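Local coordinates for protein Zn-dependent hydrolase of metallo-beta-lactamase superfamily TM0207 (Thermotoga maritima, PDB 1VJN) that probably acts as a zinc-dependent hydrolase of the metallo-beta-lactamase superfamily, at residues Ile32-Phe37 with Phe109-Glu114; Cys22-Met27 with Pro46-Asp51; Leu142-Pro145 with Thr151-Pro154; Ala50-Glu55 with Tyr81-Val86. All coordinates share one frame; numbering follows the deposited sequence.

Interaction 1 of 4, residues Ile32-Phe37 with Phe109-Glu114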
loop_
_atom_site.group_PDB
_atom_site.type_symbol
_atom_site.label_atom_id
_atom_site.label_comp_id
_atom_site.label_asym_id
_atom_site.label_seq_id
_atom_site.Cartn_x
_atom_site.Cartn_y
_atom_site.Cartn_z
ATOM N N ILE A 32 -2.389 11.131 3.992
ATOM C CA ILE A 32 -1.101 10.589 3.557
ATOM C C ILE A 32 -1.233 10.184 2.093
ATOM O O ILE A 32 -2.230 9.561 1.718
ATOM C CB ILE A 32 -0.765 9.362 4.386
ATOM C CG1 ILE A 32 -0.614 9.750 5.864
ATOM C CG2 ILE A 32 0.482 8.741 3.901
ATOM C CD1 ILE A 32 -0.961 8.662 6.818
ATOM N N VAL A 33 -0.275 10.571 1.268
ATOM C CA VAL A 33 -0.213 10.117 -0.116
ATOM C C VAL A 33 1.042 9.248 -0.324
ATOM O O VAL A 33 2.171 9.642 0.009
ATOM C CB VAL A 33 -0.282 11.283 -1.124
ATOM C CG1 VAL A 33 -0.247 10.735 -2.604
ATOM C CG2 VAL A 33 -1.540 12.102 -0.910
ATOM N N THR A 34 0.840 8.029 -0.796
ATOM C CA THR A 34 1.948 7.141 -1.119
ATOM C C THR A 34 2.299 7.241 -2.573
ATOM O O THR A 34 1.419 7.357 -3.386
ATOM C CB THR A 34 1.601 5.702 -0.870
ATOM O OG1 THR A 34 0.511 5.317 -1.721
ATOM C CG2 THR A 34 1.075 5.560 0.551
ATOM N N ASP A 35 3.591 7.181 -2.879
ATOM C CA ASP A 35 4.093 6.971 -4.225
ATOM C C ASP A 35 3.332 7.719 -5.336
ATOM O O ASP A 35 2.775 7.070 -6.244
ATOM C CB ASP A 35 4.058 5.482 -4.536
ATOM C CG ASP A 35 5.098 4.661 -3.757
ATOM O OD1 ASP A 35 5.779 5.177 -2.859
ATOM O OD2 ASP A 35 5.309 3.456 -4.003
ATOM N N PRO A 36 3.286 9.054 -5.297
ATOM C CA PRO A 36 2.586 9.798 -6.344
ATOM C C PRO A 36 3.369 9.741 -7.655
ATOM O O PRO A 36 4.545 9.425 -7.636
ATOM C CB PRO A 36 2.483 11.229 -5.773
ATOM C CG PRO A 36 3.524 11.330 -4.721
ATOM C CD PRO A 36 3.910 9.951 -4.308
ATOM N N PHE A 37 2.732 10.051 -8.775
ATOM C CA PHE A 37 3.366 9.969 -10.110
ATOM C C PHE A 37 2.883 11.123 -10.973
ATOM O O PHE A 37 2.014 11.879 -10.531
ATOM C CB PHE A 37 2.958 8.672 -10.813
ATOM C CG PHE A 37 1.449 8.491 -10.908
ATOM C CD1 PHE A 37 0.688 9.260 -11.799
ATOM C CD2 PHE A 37 0.783 7.589 -10.066
ATOM C CE1 PHE A 37 -0.710 9.122 -11.873
ATOM C CE2 PHE A 37 -0.601 7.434 -10.141
ATOM C CZ PHE A 37 -1.357 8.201 -11.046
ATOM N N PHE A 109 6.078 1.066 4.162
ATOM C CA PHE A 109 5.628 1.998 5.187
ATOM C C PHE A 109 4.452 1.465 5.933
ATOM O O PHE A 109 3.547 0.885 5.348
ATOM C CB PHE A 109 5.274 3.354 4.534
ATOM C CG PHE A 109 6.490 4.139 4.159
ATOM C CD1 PHE A 109 7.217 4.783 5.141
ATOM C CD2 PHE A 109 6.931 4.226 2.850
ATOM C CE1 PHE A 109 8.337 5.465 4.828
ATOM C CE2 PHE A 109 8.081 4.927 2.556
ATOM C CZ PHE A 109 8.762 5.540 3.512
ATOM N N VAL A 110 4.444 1.676 7.234
ATOM C CA VAL A 110 3.345 1.272 8.049
ATOM C C VAL A 110 2.734 2.533 8.692
ATOM O O VAL A 110 3.429 3.335 9.286
ATOM C CB VAL A 110 3.807 0.285 9.107
ATOM C CG1 VAL A 110 2.646 -0.187 9.940
ATOM C CG2 VAL A 110 4.469 -0.921 8.454
ATOM N N PHE A 111 1.437 2.684 8.563
ATOM C CA PHE A 111 0.713 3.826 9.131
ATOM C C PHE A 111 -0.207 3.320 10.243
ATOM O O PHE A 111 -1.002 2.385 10.053
ATOM C CB PHE A 111 -0.083 4.537 8.046
ATOM C CG PHE A 111 0.718 4.788 6.815
ATOM C CD1 PHE A 111 1.538 5.901 6.728
ATOM C CD2 PHE A 111 0.678 3.909 5.759
ATOM C CE1 PHE A 111 2.280 6.135 5.616
ATOM C CE2 PHE A 111 1.435 4.136 4.641
ATOM C CZ PHE A 111 2.245 5.232 4.568
ATOM N N GLU A 112 -0.079 3.930 11.408
ATOM C CA GLU A 112 -0.830 3.509 12.581
ATOM C C GLU A 112 -1.703 4.675 12.975
ATOM O O GLU A 112 -1.194 5.737 13.317
ATOM C CB GLU A 112 0.124 3.101 13.707
ATOM C CG GLU A 112 -0.557 2.543 14.953
ATOM C CD GLU A 112 0.355 1.652 15.815
ATOM O OE1 GLU A 112 1.546 1.443 15.474
ATOM O OE2 GLU A 112 -0.131 1.134 16.848
ATOM N N GLY A 113 -3.016 4.488 12.871
ATOM C CA GLY A 113 -3.955 5.577 13.108
ATOM C C GLY A 113 -5.384 5.122 13.254
ATOM O O GLY A 113 -5.861 4.291 12.483
ATOM N N GLU A 114 -6.069 5.696 14.240
ATOM C CA GLU A 114 -7.434 5.307 14.586
ATOM C C GLU A 114 -7.528 3.840 14.981
ATOM O O GLU A 114 -8.489 3.172 14.601
ATOM C CB GLU A 114 -8.398 5.599 13.422
ATOM C CG GLU A 114 -9.095 6.952 13.548
ATOM C CD GLU A 114 -9.039 7.733 12.258
ATOM O OE1 GLU A 114 -8.414 7.212 11.297
ATOM O OE2 GLU A 114 -9.601 8.856 12.212
#
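The core between the two facing beta sheets of the metallo-beta-lactamase fold contains this contact. I32 and T34 of strand 30-34, in one sheet, meet F111 of strand 105-113, in the other. The backbones stay well apart, with 8.9 Å between CA of I32 and CA of F111, so side chains alone close the gap. The closest pair is I32 CG2 and F111 CE1, at 3.6 Å. I32 carries CG2 opposite its backbone N and CG1 beside that N (chi1 -63°). CG2 and, at the end of the other branch, CD1 both reach the ring. The side chains run past one another, pointing opposite ways. CG2 approaches the ring obliquely. T34 adds its methyl from further along the same strand. Its hydroxyl is engaged beside its own strand: OG1 is hydrogen-bonded to A21 O, in the turn before strand 22-27, and to F23 N. The threonine can therefore give its methyl to the apolar core with its polar atom satisfied. L25 and T54, on the strands flanking 30-34, also touch F111, which is thus set against three adjoining strands of the opposite sheet. At the two ends of the ring contact, CD1 of I32 lies 3.7 Å from CD1 of F111, and CG2 of T34 lies 4.2 Å from its CZ.

Interaction 2 of 4, residues Cys22-Met27 with Pro46-Asp51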
loop_
_atom_site.group_PDB
_atom_site.type_symbol
_atom_site.label_atom_id
_atom_site.label_comp_id
_atom_site.label_asym_id
_atom_site.label_seq_id
_atom_site.Cartn_x
_atom_site.Cartn_y
_atom_site.Cartn_z
ATOM N N CYS A 22 -0.127 4.634 -5.957
ATOM C CA CYS A 22 -0.572 5.917 -5.375
ATOM C C CYS A 22 -1.971 5.901 -4.768
ATOM O O CYS A 22 -2.982 5.807 -5.457
ATOM C CB CYS A 22 -0.514 7.019 -6.410
ATOM S SG CYS A 22 -0.942 8.620 -5.681
ATOM N N PHE A 23 -1.992 5.974 -3.450
ATOM C CA PHE A 23 -3.177 6.031 -2.634
ATOM C C PHE A 23 -3.167 7.252 -1.727
ATOM O O PHE A 23 -2.104 7.659 -1.237
ATOM C CB PHE A 23 -3.187 4.820 -1.700
ATOM C CG PHE A 23 -3.245 3.497 -2.401
ATOM C CD1 PHE A 23 -2.090 2.914 -2.909
ATOM C CD2 PHE A 23 -4.434 2.816 -2.503
ATOM C CE1 PHE A 23 -2.133 1.692 -3.559
ATOM C CE2 PHE A 23 -4.479 1.583 -3.140
ATOM C CZ PHE A 23 -3.329 1.024 -3.667
ATOM N N ALA A 24 -4.335 7.829 -1.506
ATOM C CA ALA A 24 -4.518 8.794 -0.409
ATOM C C ALA A 24 -5.207 8.043 0.704
ATOM O O ALA A 24 -6.268 7.411 0.488
ATOM C CB ALA A 24 -5.329 10.041 -0.826
ATOM N N LEU A 25 -4.568 8.068 1.875
ATOM C CA LEU A 25 -5.132 7.563 3.141
ATOM C C LEU A 25 -5.538 8.713 4.028
ATOM O O LEU A 25 -4.722 9.572 4.361
ATOM C CB LEU A 25 -4.095 6.720 3.907
ATOM C CG LEU A 25 -3.322 5.705 3.103
ATOM C CD1 LEU A 25 -2.227 5.081 3.976
ATOM C CD2 LEU A 25 -4.260 4.661 2.568
ATOM N N GLU A 26 -6.791 8.731 4.434
ATOM C CA GLU A 26 -7.263 9.705 5.393
ATOM C C GLU A 26 -7.584 9.067 6.747
ATOM O O GLU A 26 -8.384 8.135 6.847
ATOM C CB GLU A 26 -8.475 10.415 4.857
ATOM C CG GLU A 26 -8.189 11.152 3.573
ATOM C CD GLU A 26 -9.448 11.621 2.868
ATOM O OE1 GLU A 26 -10.318 12.253 3.521
ATOM O OE2 GLU A 26 -9.558 11.367 1.652
HETATM N N MSE A 27 -6.931 9.583 7.775
HETATM C CA MSE A 27 -7.070 9.111 9.138
HETATM C C MSE A 27 -6.623 10.242 10.075
HETATM O O MSE A 27 -5.587 10.859 9.846
HETATM C CB MSE A 27 -6.220 7.847 9.369
HETATM C CG MSE A 27 -4.768 7.920 8.844
HETATM SE SE MSE A 27 -3.595 6.296 9.241
HETATM C CE MSE A 27 -5.002 4.811 9.471
ATOM N N PRO A 46 -3.344 12.958 -9.509
ATOM C CA PRO A 46 -3.934 13.016 -8.165
ATOM C C PRO A 46 -4.147 14.462 -7.721
ATOM O O PRO A 46 -3.180 15.218 -7.599
ATOM C CB PRO A 46 -2.884 12.323 -7.268
ATOM C CG PRO A 46 -2.028 11.480 -8.195
ATOM C CD PRO A 46 -2.119 12.132 -9.549
ATOM N N ASN A 47 -5.398 14.850 -7.511
ATOM C CA ASN A 47 -5.714 16.220 -7.130
ATOM C C ASN A 47 -6.047 16.225 -5.644
ATOM O O ASN A 47 -7.224 16.129 -5.269
ATOM C CB ASN A 47 -6.897 16.719 -7.970
ATOM C CG ASN A 47 -6.798 18.201 -8.325
ATOM O OD1 ASN A 47 -5.989 18.942 -7.762
ATOM N ND2 ASN A 47 -7.628 18.634 -9.275
ATOM N N VAL A 48 -5.020 16.310 -4.793
ATOM C CA VAL A 48 -5.201 16.086 -3.341
ATOM C C VAL A 48 -4.220 16.885 -2.458
ATOM O O VAL A 48 -3.074 17.096 -2.859
ATOM C CB VAL A 48 -5.152 14.551 -3.059
ATOM C CG1 VAL A 48 -4.459 14.202 -1.728
ATOM C CG2 VAL A 48 -6.578 13.956 -3.127
ATOM N N THR A 49 -4.703 17.312 -1.274
ATOM C CA THR A 49 -3.934 18.070 -0.270
ATOM C C THR A 49 -3.355 17.189 0.868
ATOM O O THR A 49 -4.078 16.693 1.732
ATOM C CB THR A 49 -4.802 19.178 0.366
ATOM O OG1 THR A 49 -5.007 20.250 -0.562
ATOM C CG2 THR A 49 -4.070 19.871 1.513
ATOM N N ALA A 50 -2.037 17.052 0.916
ATOM C CA ALA A 50 -1.438 16.085 1.783
ATOM C C ALA A 50 -0.700 16.720 2.963
ATOM O O ALA A 50 -0.125 17.784 2.831
ATOM C CB ALA A 50 -0.490 15.237 0.954
ATOM N N ASP A 51 -0.679 15.992 4.088
ATOM C CA ASP A 51 0.190 16.231 5.254
ATOM C C ASP A 51 1.511 15.453 5.172
ATOM O O ASP A 51 2.562 15.890 5.646
ATOM C CB ASP A 51 -0.561 15.784 6.504
ATOM C CG ASP A 51 -1.881 16.518 6.654
ATOM O OD1 ASP A 51 -1.816 17.735 6.870
ATOM O OD2 ASP A 51 -3.008 15.993 6.510
#
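C22 lays its sulfur against the ring of P46, with SG 4.0 Å from P46 CG. The thiol extends opposite its own backbone N (chi1 -176°), which carries SG out from strand 22-27 toward the loop. Two residues further along the strand, the methyl of A24 meets a branch of V48. CB of A24 is 4.3 Å from V48 CG1, a looser touch. The spacing matches on both sides: two strand residues of the same face meet two loop residues that are also two apart. The main chains remain separated, with CA of A24 7.9 Å from CA of V48. The contact is apolar and rests on dispersion between small groups. The loop meets the strand at these two points. The loop itself is steadied by a backbone hydrogen bond between V48 and K69. Strand 22-27 runs between strands 13-19 and 30-34 in the six-stranded sheet, antiparallel to both. V48 also touches F18 of the first and V33 of the second. The loop thus lies over three adjacent strands on the outer face of the sheet.

Interaction 3 of 4, residues Leu142-Pro145 with Thr151-Pro154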
loop_
_atom_site.group_PDB
_atom_site.type_symbol
_atom_site.label_atom_id
_atom_site.label_comp_id
_atom_site.label_asym_id
_atom_site.label_seq_id
_atom_site.Cartn_x
_atom_site.Cartn_y
_atom_site.Cartn_z
ATOM N N LEU A 142 -3.654 -4.246 4.203
ATOM C CA LEU A 142 -2.447 -4.497 3.442
ATOM C C LEU A 142 -2.592 -4.121 1.944
ATOM O O LEU A 142 -3.481 -4.601 1.261
ATOM C CB LEU A 142 -2.048 -5.978 3.580
ATOM C CG LEU A 142 -0.723 -6.360 2.948
ATOM C CD1 LEU A 142 0.453 -5.576 3.547
ATOM C CD2 LEU A 142 -0.565 -7.846 3.159
ATOM N N LEU A 143 -1.678 -3.289 1.463
ATOM C CA LEU A 143 -1.572 -2.937 0.049
ATOM C C LEU A 143 -0.405 -3.735 -0.507
ATOM O O LEU A 143 0.750 -3.522 -0.097
ATOM C CB LEU A 143 -1.340 -1.448 -0.104
ATOM C CG LEU A 143 -2.306 -0.563 0.724
ATOM C CD1 LEU A 143 -1.926 0.918 0.556
ATOM C CD2 LEU A 143 -3.704 -0.763 0.358
ATOM N N VAL A 144 -0.697 -4.676 -1.414
ATOM C CA VAL A 144 0.303 -5.724 -1.741
ATOM C C VAL A 144 0.416 -5.906 -3.276
ATOM O O VAL A 144 -0.586 -6.016 -3.945
ATOM C CB VAL A 144 -0.037 -7.082 -0.991
ATOM C CG1 VAL A 144 -1.331 -7.646 -1.452
ATOM C CG2 VAL A 144 1.023 -8.148 -1.217
ATOM N N PRO A 145 1.638 -5.870 -3.833
ATOM C CA PRO A 145 1.847 -6.107 -5.233
ATOM C C PRO A 145 1.679 -7.591 -5.551
ATOM O O PRO A 145 2.023 -8.409 -4.719
ATOM C CB PRO A 145 3.313 -5.674 -5.449
ATOM C CG PRO A 145 3.966 -5.887 -4.165
ATOM C CD PRO A 145 2.916 -5.626 -3.150
ATOM N N THR A 151 7.839 -7.622 -9.099
ATOM C CA THR A 151 7.528 -7.758 -7.684
ATOM C C THR A 151 7.216 -9.201 -7.435
ATOM O O THR A 151 7.296 -10.035 -8.321
ATOM C CB THR A 151 6.283 -6.905 -7.301
ATOM O OG1 THR A 151 5.096 -7.417 -7.949
ATOM C CG2 THR A 151 6.414 -5.447 -7.812
ATOM N N ILE A 152 6.790 -9.492 -6.227
ATOM C CA ILE A 152 6.249 -10.790 -5.908
ATOM C C ILE A 152 5.010 -11.053 -6.738
ATOM O O ILE A 152 4.391 -10.121 -7.270
ATOM C CB ILE A 152 5.926 -10.907 -4.415
ATOM C CG1 ILE A 152 5.106 -9.713 -3.889
ATOM C CG2 ILE A 152 7.221 -10.973 -3.610
ATOM C CD1 ILE A 152 4.573 -9.902 -2.449
ATOM N N GLY A 153 4.703 -12.331 -6.848
ATOM C CA GLY A 153 3.569 -12.854 -7.555
ATOM C C GLY A 153 2.477 -13.189 -6.570
ATOM O O GLY A 153 2.612 -12.937 -5.357
ATOM N N PRO A 154 1.395 -13.763 -7.089
ATOM C CA PRO A 154 0.202 -14.037 -6.307
ATOM C C PRO A 154 0.380 -14.965 -5.094
ATOM O O PRO A 154 -0.128 -14.649 -4.023
ATOM C CB PRO A 154 -0.775 -14.646 -7.345
ATOM C CG PRO A 154 0.023 -15.039 -8.502
ATOM C CD PRO A 154 1.236 -14.148 -8.494
#
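T151 holds OG1 between its backbone N and carbonyl carbon (chi1 66°), and I152 places CG1 in the same way (chi1 49°). These settings turn both side chains onto P145. The T151 hydroxyl meets the proline ring with OG1 3.5 Å from P145 CB, and T151 CB backs it at 3.7 Å from the same carbon. The hydroxyl is also fixed locally. OG1 donates to I152 O at 2.9 Å, in the carbonyl plane and on a lone pair, with a C=O to donor angle of 133°. I152 reaches across to the end of the strand. Its CG1 is 4.0 Å from P145 CG, and its CD1 is 4.1 Å from V144 CG2, with the valine and isoleucine side chains crossing at about a right angle. This is the strand-to-helix loop of a beta-alpha-beta crossover: strand 141-145 leads through it to helix 154-163, which returns to the parallel strand 168-172. G153 is the N-cap of that helix, and its N is hydrogen-bonded to E156 OE1. I152 and V144 both touch A157 on the helix. The contact is mostly apolar, but it has one polar cost. P145 O is buried against I152 CG1, 3.4 Å away, and has no polar partner in the model. The joint between strand and helix therefore relies on packing rather than on a hydrogen bond to this carbonyl.

Interaction 4 of 4, residues Ala50-Glu55 with Tyr81-Val86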
loop_
_atom_site.group_PDB
_atom_site.type_symbol
_atom_site.label_atom_id
_atom_site.label_comp_id
_atom_site.label_asym_id
_atom_site.label_seq_id
_atom_site.Cartn_x
_atom_site.Cartn_y
_atom_site.Cartn_z
ATOM N N ALA A 50 -2.037 17.052 0.916
ATOM C CA ALA A 50 -1.438 16.085 1.783
ATOM C C ALA A 50 -0.700 16.720 2.963
ATOM O O ALA A 50 -0.125 17.784 2.831
ATOM C CB ALA A 50 -0.490 15.237 0.954
ATOM N N ASP A 51 -0.679 15.992 4.088
ATOM C CA ASP A 51 0.190 16.231 5.254
ATOM C C ASP A 51 1.511 15.453 5.172
ATOM O O ASP A 51 2.562 15.890 5.646
ATOM C CB ASP A 51 -0.561 15.784 6.504
ATOM C CG ASP A 51 -1.881 16.518 6.654
ATOM O OD1 ASP A 51 -1.816 17.735 6.870
ATOM O OD2 ASP A 51 -3.008 15.993 6.510
ATOM N N VAL A 52 1.405 14.263 4.635
ATOM C CA VAL A 52 2.547 13.404 4.429
ATOM C C VAL A 52 2.531 12.825 3.015
ATOM O O VAL A 52 1.467 12.457 2.451
ATOM C CB VAL A 52 2.596 12.249 5.459
ATOM C CG1 VAL A 52 3.893 11.356 5.257
ATOM C CG2 VAL A 52 2.495 12.801 6.840
ATOM N N VAL A 53 3.731 12.746 2.446
ATOM C CA VAL A 53 3.948 11.969 1.246
ATOM C C VAL A 53 5.017 10.937 1.546
ATOM O O VAL A 53 6.113 11.287 2.007
ATOM C CB VAL A 53 4.383 12.851 0.047
ATOM C CG1 VAL A 53 4.773 11.997 -1.139
ATOM C CG2 VAL A 53 3.290 13.808 -0.356
ATOM N N THR A 54 4.726 9.662 1.289
ATOM C CA THR A 54 5.804 8.653 1.343
ATOM C C THR A 54 6.241 8.117 -0.035
ATOM O O THR A 54 5.441 8.055 -0.964
ATOM C CB THR A 54 5.361 7.480 2.174
ATOM O OG1 THR A 54 4.216 6.880 1.562
ATOM C CG2 THR A 54 4.931 7.899 3.626
ATOM N N GLU A 55 7.506 7.677 -0.132
ATOM C CA GLU A 55 8.066 7.157 -1.368
ATOM C C GLU A 55 8.787 5.870 -1.076
ATOM O O GLU A 55 9.801 5.889 -0.405
ATOM C CB GLU A 55 9.118 8.129 -1.957
ATOM C CG GLU A 55 8.667 9.562 -2.226
ATOM C CD GLU A 55 7.873 9.763 -3.499
ATOM O OE1 GLU A 55 7.562 8.774 -4.242
ATOM O OE2 GLU A 55 7.578 10.957 -3.748
ATOM N N TYR A 81 8.626 7.675 12.599
ATOM C CA TYR A 81 8.256 9.054 12.511
ATOM C C TYR A 81 6.871 9.252 13.092
ATOM O O TYR A 81 6.043 8.344 13.161
ATOM C CB TYR A 81 8.218 9.502 11.053
ATOM C CG TYR A 81 9.410 9.078 10.237
ATOM C CD1 TYR A 81 9.476 7.810 9.643
ATOM C CD2 TYR A 81 10.469 9.958 10.037
ATOM C CE1 TYR A 81 10.585 7.451 8.881
ATOM C CE2 TYR A 81 11.564 9.602 9.288
ATOM C CZ TYR A 81 11.619 8.357 8.711
ATOM O OH TYR A 81 12.715 8.057 7.958
ATOM N N THR A 82 6.615 10.485 13.475
ATOM C CA THR A 82 5.335 10.856 13.986
ATOM C C THR A 82 5.038 12.178 13.326
ATOM O O THR A 82 5.746 13.166 13.514
ATOM C CB THR A 82 5.410 10.961 15.504
ATOM O OG1 THR A 82 5.359 9.643 16.050
ATOM C CG2 THR A 82 4.167 11.648 16.084
ATOM N N VAL A 83 4.017 12.181 12.502
ATOM C CA VAL A 83 3.730 13.353 11.743
ATOM C C VAL A 83 2.267 13.609 11.936
ATOM O O VAL A 83 1.432 12.826 11.479
ATOM C CB VAL A 83 4.099 13.165 10.255
ATOM C CG1 VAL A 83 3.655 14.383 9.451
ATOM C CG2 VAL A 83 5.609 12.936 10.097
ATOM N N ASN A 84 1.971 14.684 12.676
ATOM C CA ASN A 84 0.604 15.162 12.844
ATOM C C ASN A 84 -0.310 14.149 13.563
ATOM O O ASN A 84 -1.488 13.980 13.198
ATOM C CB ASN A 84 0.028 15.576 11.460
ATOM C CG ASN A 84 0.846 16.719 10.779
ATOM O OD1 ASN A 84 1.421 16.548 9.684
ATOM N ND2 ASN A 84 0.890 17.877 11.433
ATOM N N GLY A 85 0.238 13.487 14.586
ATOM C CA GLY A 85 -0.505 12.492 15.369
ATOM C C GLY A 85 -0.695 11.134 14.694
ATOM O O GLY A 85 -1.451 10.285 15.193
ATOM N N VAL A 86 -0.041 10.916 13.549
ATOM C CA VAL A 86 0.005 9.579 12.929
ATOM C C VAL A 86 1.420 9.052 13.093
ATOM O O VAL A 86 2.381 9.773 12.829
ATOM C CB VAL A 86 -0.441 9.607 11.451
ATOM C CG1 VAL A 86 -0.118 8.310 10.724
ATOM C CG2 VAL A 86 -1.953 9.862 11.380
#
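The flat side-chain amide of N84 meets D51 through its oxygen, with OD1 3.8 Å from D51 CB. That CB stands well off the amide plane, so the touch is a glancing one. The flat carboxylate of D51 is engaged elsewhere: OD2 accepts a hydrogen bond from T31 N on strand 30-34. N84 sits in a two-residue beta hairpin, which joins strand 79-83 to strand 86-95 at the edge of the eight-stranded sheet. The hairpin closes with a type I' turn from V83 to V86. N84 and G85 fill its two central positions, both with positive phi. The turn is held by two backbone bonds, V83 N to V86 O at 2.9 Å and V86 N to V83 O at 3.2 Å. Across the gap is the start of strand 52-54, in the other sheet of the metallo-beta-lactamase sandwich. V52 and V83 carry the apolar part of the contact. V83 sends CG1 opposite its backbone N (chi1 175°), and this branch meets CG2 of V52. I75 lies against V52, and R73 against V83, both from the neighbouring strand 73-75. V83 CG1 is also 4.2 Å from D51 O. The valine branches pack tightly, V52 CG2 lying 3.3 Å from V83 CG1, closer than usual van der Waals contact.

Interactions 1 and 4 both join the two sheets of the sandwich. Interaction 1 does so in the buried centre with an aromatic ring, interaction 4 near the rim with a valine pair and a solvent-exposed asparagine. Their strands 30-34 and 52-54 are hydrogen-bonded neighbours, for example through V33 N and V52 O. Interaction 2 stays on the outer face of the same six-stranded sheet, where a loop covers it. It shares A50 and D51 with interaction 4, and its strand pairs with that of interaction 1. Interaction 3 is also buried but belongs to the eight-stranded sheet and its helix, its centre about 21 Å from that of interaction 2. It alone buries an unpartnered carbonyl.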